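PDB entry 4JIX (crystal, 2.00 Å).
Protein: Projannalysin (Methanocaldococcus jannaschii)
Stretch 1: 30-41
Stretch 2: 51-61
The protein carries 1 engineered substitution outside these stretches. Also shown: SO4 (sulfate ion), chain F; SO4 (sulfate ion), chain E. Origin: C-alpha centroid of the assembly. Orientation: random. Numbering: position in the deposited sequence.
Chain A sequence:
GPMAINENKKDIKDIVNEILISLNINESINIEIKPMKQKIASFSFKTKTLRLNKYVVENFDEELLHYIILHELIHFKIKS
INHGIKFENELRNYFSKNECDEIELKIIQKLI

Stretch 1 (30-41) NIEIKPMKQKIA
Stretch 2, residues 51-61: RLNKYVVENFD

Residues 30-34 and 51-53 form neighbouring parallel strands, their axes 4.8 Å apart and inclined by 22°, with Glu-32 paired to Arg-51 and Ile-33 to Leu-52. Leu-52 is satisfied on both backbone polar atoms: its N donates to Glu-32 O (2.8 Å, 169°), and its O accepts from Lys-34 N (3.1 Å). The ladder continues into the helix 54-59, whose first amide, Lys-54 N, donates to Lys-34 O (3.0 Å).

After Lys-34 the chain leaves the strand through Pro-35 (phi/psi -64/130) and loops back, so that Ala-41 pairs antiparallel with Leu-52 (CA to CA, 4.6 Å) and Ile-40 O accepts from Asn-53 N (2.9 Å). Leu-52 is thus held between two segments of stretch 1. Asn-53 (chi1 176°, t) caps the helix, OD1 accepting from Val-56 N at 3.2 Å; its amide reaches into the loop, placing ND2 2.9 Å from Met-36 O.

Ile-33, Leu-52 and Ala-41 share one sheet face. Ile-33 (chi1 m) packs CG2 against Val-57 CB at 3.9 Å, while Ala-41 CB lies 4.0 Å from Leu-52 CD2 (m,t). Buried Ile-40 (p,t) extends this apolar packing to the helix, its CG2 3.8 Å from Val-56 CG2.

On the other face, charges are paired. Glu-32 (m,t) directs OE1 to Arg-51 NE in a 2.8 Å salt bridge; Arg-51 (m,t,t) then uses NH1 (3.0 Å) and NH2 (2.9 Å) to bind O1 of the chain E sulfate. Met-36 (m,t,p) covers the aliphatic base of Arg-51, CE to CB 3.9 Å. The chain F sulfate occupies the loop, accepting from Lys-34 NZ at O1 (2.8 Å), Lys-37 N at O4 (2.8 Å), Gln-38 N at O2 (3.0 Å) and Gln-38 NE2 at O3 (2.8 Å). Together the stretches bury 786 Å².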

# COMPACT_ATOMS: atom_id res chain seq x y z
N ASN A 30 20.39 11.16 4.32
CA ASN A 30 19.83 11.25 5.66
C ASN A 30 18.67 10.28 5.72
O ASN A 30 17.97 10.12 4.72
CB ASN A 30 19.38 12.69 5.97
CG ASN A 30 20.52 13.67 5.91
OD1 ASN A 30 21.47 13.59 6.69
ND2 ASN A 30 20.47 14.58 4.95
N ILE A 31 18.49 9.61 6.86
CA ILE A 31 17.37 8.68 7.05
C ILE A 31 16.50 9.24 8.16
O ILE A 31 16.99 9.46 9.27
CB ILE A 31 17.83 7.23 7.35
CG1 ILE A 31 18.84 6.71 6.30
CG2 ILE A 31 16.61 6.28 7.47
CD1 ILE A 31 19.69 5.56 6.78
N GLU A 32 15.21 9.48 7.87
CA GLU A 32 14.25 9.99 8.84
C GLU A 32 13.11 9.00 9.00
O GLU A 32 12.37 8.76 8.05
CB GLU A 32 13.70 11.37 8.42
CG GLU A 32 14.58 12.55 8.74
CD GLU A 32 13.93 13.90 8.52
OE1 GLU A 32 12.72 13.95 8.21
OE2 GLU A 32 14.64 14.92 8.65
N ILE A 33 12.98 8.41 10.19
CA ILE A 33 11.91 7.47 10.51
C ILE A 33 10.97 8.23 11.44
O ILE A 33 11.31 8.49 12.60
CB ILE A 33 12.44 6.12 11.08
CG1 ILE A 33 13.35 5.42 10.05
CG2 ILE A 33 11.28 5.19 11.48
CD1 ILE A 33 14.64 5.07 10.57
N LYS A 34 9.83 8.65 10.91
CA LYS A 34 8.88 9.46 11.67
C LYS A 34 7.42 9.14 11.29
O LYS A 34 7.19 8.57 10.22
CB LYS A 34 9.17 10.97 11.46
CG LYS A 34 9.02 11.46 10.02
CD LYS A 34 9.11 12.98 9.92
CE LYS A 34 8.45 13.51 8.67
NZ LYS A 34 6.96 13.47 8.76
N PRO A 35 6.42 9.48 12.14
CA PRO A 35 5.03 9.27 11.73
C PRO A 35 4.75 10.15 10.51
O PRO A 35 5.18 11.30 10.48
CB PRO A 35 4.20 9.68 12.96
CG PRO A 35 5.19 9.79 14.09
CD PRO A 35 6.48 10.18 13.45
N MET A 36 4.20 9.56 9.46
CA MET A 36 3.88 10.25 8.21
C MET A 36 2.41 9.99 7.92
O MET A 36 1.97 8.84 7.97
CB MET A 36 4.77 9.76 7.05
CG MET A 36 6.26 10.06 7.20
SD MET A 36 7.25 9.12 5.99
CE MET A 36 6.94 10.06 4.50
N LYS A 37 1.65 11.05 7.66
CA LYS A 37 0.21 11.01 7.41
C LYS A 37 -0.11 10.79 5.93
O LYS A 37 -1.13 10.18 5.61
CB LYS A 37 -0.41 12.34 7.88
CG LYS A 37 -1.91 12.55 7.64
CD LYS A 37 -2.31 13.99 7.97
CE LYS A 37 -3.69 14.35 7.47
NZ LYS A 37 -4.02 15.77 7.75
N GLN A 38 0.72 11.33 5.04
CA GLN A 38 0.46 11.36 3.60
C GLN A 38 1.08 10.22 2.78
O GLN A 38 0.64 9.99 1.66
CB GLN A 38 0.98 12.70 3.02
CG GLN A 38 0.46 13.96 3.72
CD GLN A 38 0.90 15.20 2.98
OE1 GLN A 38 0.26 15.65 2.03
NE2 GLN A 38 2.04 15.75 3.39
N LYS A 39 2.16 9.59 3.28
CA LYS A 39 2.91 8.54 2.57
C LYS A 39 3.47 7.51 3.53
O LYS A 39 3.53 7.74 4.74
CB LYS A 39 4.13 9.15 1.81
CG LYS A 39 3.89 10.37 0.92
CD LYS A 39 3.62 9.98 -0.51
CE LYS A 39 3.06 11.14 -1.29
NZ LYS A 39 2.39 10.70 -2.55
N ILE A 40 4.00 6.41 2.97
CA ILE A 40 4.70 5.45 3.80
C ILE A 40 6.22 5.65 3.55
O ILE A 40 7.03 5.29 4.40
CB ILE A 40 4.21 3.99 3.66
CG1 ILE A 40 4.47 3.41 2.26
CG2 ILE A 40 2.71 3.89 4.07
CD1 ILE A 40 4.06 1.84 2.10
N ALA A 41 6.59 6.28 2.41
CA ALA A 41 7.98 6.59 2.09
C ALA A 41 8.09 7.70 1.07
O ALA A 41 7.23 7.87 0.21
CB ALA A 41 8.71 5.35 1.58
N ARG A 51 12.72 9.41 3.72
CA ARG A 51 11.75 9.46 4.82
C ARG A 51 10.95 8.17 4.85
O ARG A 51 10.46 7.74 3.81
CB ARG A 51 10.83 10.69 4.73
CG ARG A 51 11.57 11.98 5.00
CD ARG A 51 10.66 13.18 5.25
NE ARG A 51 11.44 14.32 5.75
CZ ARG A 51 12.07 15.20 4.98
NH1 ARG A 51 12.01 15.10 3.65
NH2 ARG A 51 12.77 16.19 5.52
N LEU A 52 10.87 7.54 6.02
CA LEU A 52 10.14 6.27 6.18
C LEU A 52 9.13 6.39 7.30
O LEU A 52 9.46 6.91 8.36
CB LEU A 52 11.11 5.10 6.45
CG LEU A 52 12.20 4.83 5.39
CD1 LEU A 52 13.24 3.86 5.92
CD2 LEU A 52 11.60 4.29 4.09
N ASN A 53 7.91 5.91 7.05
CA ASN A 53 6.84 5.94 8.04
C ASN A 53 7.20 5.02 9.21
O ASN A 53 7.48 3.83 9.01
CB ASN A 53 5.52 5.56 7.39
CG ASN A 53 4.36 5.48 8.34
OD1 ASN A 53 4.29 4.61 9.22
ND2 ASN A 53 3.39 6.34 8.12
N LYS A 54 7.18 5.58 10.42
CA LYS A 54 7.54 4.91 11.67
C LYS A 54 6.76 3.59 11.92
O LYS A 54 7.40 2.59 12.24
CB LYS A 54 7.37 5.86 12.87
CG LYS A 54 8.00 5.32 14.16
CD LYS A 54 8.12 6.40 15.22
CE LYS A 54 8.74 5.88 16.49
NZ LYS A 54 7.76 5.11 17.30
N TYR A 55 5.43 3.59 11.77
CA TYR A 55 4.65 2.37 12.00
C TYR A 55 5.04 1.26 10.99
O TYR A 55 5.14 0.09 11.38
CB TYR A 55 3.13 2.64 11.94
CG TYR A 55 2.30 1.38 12.08
CD1 TYR A 55 1.83 0.70 10.96
CD2 TYR A 55 2.02 0.84 13.34
CE1 TYR A 55 1.10 -0.48 11.08
CE2 TYR A 55 1.28 -0.34 13.47
CZ TYR A 55 0.81 -0.99 12.34
OH TYR A 55 0.07 -2.14 12.47
N VAL A 56 5.25 1.63 9.72
CA VAL A 56 5.64 0.72 8.63
C VAL A 56 7.02 0.11 8.95
O VAL A 56 7.17 -1.11 8.87
CB VAL A 56 5.62 1.48 7.28
CG1 VAL A 56 6.32 0.71 6.16
CG2 VAL A 56 4.18 1.82 6.87
N VAL A 57 8.00 0.93 9.36
CA VAL A 57 9.36 0.46 9.69
C VAL A 57 9.31 -0.55 10.86
O VAL A 57 10.07 -1.53 10.86
CB VAL A 57 10.27 1.67 10.00
CG1 VAL A 57 11.57 1.26 10.72
CG2 VAL A 57 10.58 2.43 8.72
N GLU A 58 8.39 -0.35 11.81
CA GLU A 58 8.28 -1.20 12.99
C GLU A 58 7.41 -2.45 12.78
O GLU A 58 7.54 -3.39 13.57
CB GLU A 58 7.74 -0.37 14.17
CG GLU A 58 8.80 0.54 14.76
CD GLU A 58 8.35 1.62 15.74
OE1 GLU A 58 7.13 1.75 15.97
OE2 GLU A 58 9.24 2.35 16.24
N ASN A 59 6.57 -2.49 11.75
CA ASN A 59 5.65 -3.61 11.59
C ASN A 59 5.72 -4.37 10.25
O ASN A 59 5.22 -5.50 10.20
CB ASN A 59 4.21 -3.12 11.81
CG ASN A 59 3.97 -2.65 13.23
OD1 ASN A 59 3.49 -3.41 14.08
ND2 ASN A 59 4.36 -1.42 13.54
N PHE A 60 6.33 -3.81 9.19
CA PHE A 60 6.39 -4.53 7.91
C PHE A 60 7.58 -5.47 7.87
O PHE A 60 8.63 -5.14 8.41
CB PHE A 60 6.50 -3.54 6.73
CG PHE A 60 5.22 -2.93 6.20
CD1 PHE A 60 5.13 -2.52 4.87
CD2 PHE A 60 4.13 -2.70 7.04
CE1 PHE A 60 3.96 -1.93 4.39
CE2 PHE A 60 2.97 -2.09 6.56
CZ PHE A 60 2.90 -1.71 5.24
N ASP A 61 7.42 -6.62 7.18
CA ASP A 61 8.49 -7.61 6.99
C ASP A 61 9.63 -7.00 6.15
O ASP A 61 9.42 -6.04 5.41
CB ASP A 61 7.95 -8.88 6.30
CG ASP A 61 7.03 -9.72 7.19
OD1 ASP A 61 7.25 -9.74 8.43
OD2 ASP A 61 6.13 -10.40 6.64
S SO4 F . 3.47 13.87 6.62
O1 SO4 F . 4.87 13.99 7.01
O2 SO4 F . 3.31 12.73 5.71
O3 SO4 F . 3.02 15.08 5.93
O4 SO4 F . 2.67 13.68 7.83
S SO4 E . 12.73 18.61 2.58
O1 SO4 E . 13.64 17.59 3.11
O2 SO4 E . 13.10 18.92 1.20
O3 SO4 E . 11.37 18.10 2.61
O4 SO4 E . 12.81 19.82 3.40